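Local coordinates for uncharacterized protein (Danio rerio, PDB 4LD1) that forms the G-box domain of a centrosomal protein that probably binds tubulin, and is thought to contribute to centriole architecture and elongation, at residues E93-F96 / P97-V101. Numbering follows the deposited sequence.
Sequences EITF and PDQTV
F96 and T100 close a 3:5 beta-hairpin, a type I turn with a G1 bulge, that links strand 92-95 to strand 101-104 in the long antiparallel array of the G-box domain. The bond from F96 N to T100 O is 3.0 Å long and close to straight. Beyond it the chain reverses through the turn from F96 to Q99. Q99 N closes this turn on F96 O at 2.9 Å, approaching from above the carbonyl plane. Q99, the bulge residue, has a positive phi, which carries the chain back toward the second strand.

The tight part lies beside the strand. V101 CA gives a CA-H...O contact to I94 O at 3.3 Å. E93 CG, anti to the backbone N (chi1 -175°), reaches V101 CG1 at 3.7 Å. T95 and V101 form a non-hydrogen-bonded pair on one face, T95 OG1 lying 4.0 Å from V101 CG2. Buried I94 supports the F96 ring, with CG2 over its centre, while T100 O lies at the ring edge.

The turn itself, P97 to Q99, is exposed and looser. Here Q99 OE1 comes no nearer than 4.0 Å to T95 CG2. D98 forms an Asx turn, its OD1 met on the anti side, 33° out of the carboxylate plane. That oxygen accepts T100 N at 3.0 Å.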
# COMPACT_ATOMS: atom_id res chain seq x y z
N GLU A 93 1.70 1.72 2.16
CA GLU A 93 0.44 1.01 2.24
C GLU A 93 0.18 0.30 0.95
O GLU A 93 0.06 0.95 -0.11
CB GLU A 93 -0.70 1.96 2.50
CG GLU A 93 -2.03 1.27 2.72
CD GLU A 93 -3.17 2.24 2.59
OE1 GLU A 93 -3.58 2.78 3.64
OE2 GLU A 93 -3.63 2.47 1.43
N ILE A 94 0.14 -1.00 0.99
CA ILE A 94 -0.07 -1.84 -0.16
C ILE A 94 -1.47 -2.41 -0.18
O ILE A 94 -1.91 -3.02 0.79
CB ILE A 94 0.90 -3.02 -0.16
CG1 ILE A 94 2.35 -2.52 -0.05
CG2 ILE A 94 0.70 -3.89 -1.38
CD1 ILE A 94 3.34 -3.62 0.25
N THR A 95 -2.17 -2.25 -1.28
CA THR A 95 -3.42 -2.94 -1.51
C THR A 95 -3.14 -4.02 -2.55
O THR A 95 -2.84 -3.72 -3.72
CB THR A 95 -4.49 -1.98 -2.01
OG1 THR A 95 -4.66 -0.93 -1.05
CG2 THR A 95 -5.82 -2.69 -2.20
N PHE A 96 -3.22 -5.26 -2.11
CA PHE A 96 -2.94 -6.41 -2.95
C PHE A 96 -4.12 -6.67 -3.88
O PHE A 96 -5.21 -6.13 -3.67
CB PHE A 96 -2.66 -7.63 -2.08
CG PHE A 96 -1.35 -7.57 -1.36
CD1 PHE A 96 -0.17 -7.87 -2.02
CD2 PHE A 96 -1.29 -7.19 -0.05
CE1 PHE A 96 1.04 -7.80 -1.37
CE2 PHE A 96 -0.08 -7.13 0.62
CZ PHE A 96 1.09 -7.43 -0.05
N PRO A 97 -3.91 -7.49 -4.91
CA PRO A 97 -5.01 -7.78 -5.83
C PRO A 97 -6.22 -8.41 -5.14
O PRO A 97 -7.34 -8.20 -5.59
CB PRO A 97 -4.37 -8.74 -6.86
CG PRO A 97 -2.93 -8.45 -6.79
CD PRO A 97 -2.62 -8.01 -5.39
N ASP A 98 -6.00 -9.15 -4.05
CA ASP A 98 -7.10 -9.79 -3.32
C ASP A 98 -7.78 -8.85 -2.31
O ASP A 98 -8.69 -9.26 -1.58
CB ASP A 98 -6.65 -11.10 -2.68
CG ASP A 98 -5.72 -10.92 -1.49
OD1 ASP A 98 -5.44 -9.77 -1.07
OD2 ASP A 98 -5.26 -11.95 -0.94
N GLN A 99 -7.33 -7.60 -2.33
CA GLN A 99 -7.88 -6.47 -1.55
C GLN A 99 -7.47 -6.45 -0.08
O GLN A 99 -7.94 -5.61 0.69
CB GLN A 99 -9.38 -6.34 -1.72
CG GLN A 99 -9.79 -6.01 -3.19
CD GLN A 99 -9.12 -4.72 -3.74
OE1 GLN A 99 -9.49 -3.60 -3.38
NE2 GLN A 99 -8.16 -4.90 -4.65
N THR A 100 -6.56 -7.34 0.29
CA THR A 100 -5.88 -7.22 1.57
C THR A 100 -5.13 -5.89 1.55
O THR A 100 -4.51 -5.54 0.55
CB THR A 100 -4.89 -8.36 1.80
OG1 THR A 100 -5.61 -9.60 1.89
CG2 THR A 100 -4.09 -8.15 3.11
N VAL A 101 -5.18 -5.14 2.65
CA VAL A 101 -4.41 -3.92 2.79
C VAL A 101 -3.34 -4.11 3.85
O VAL A 101 -3.66 -4.47 5.00
CB VAL A 101 -5.29 -2.72 3.16
CG1 VAL A 101 -4.46 -1.45 3.25
CG2 VAL A 101 -6.41 -2.55 2.13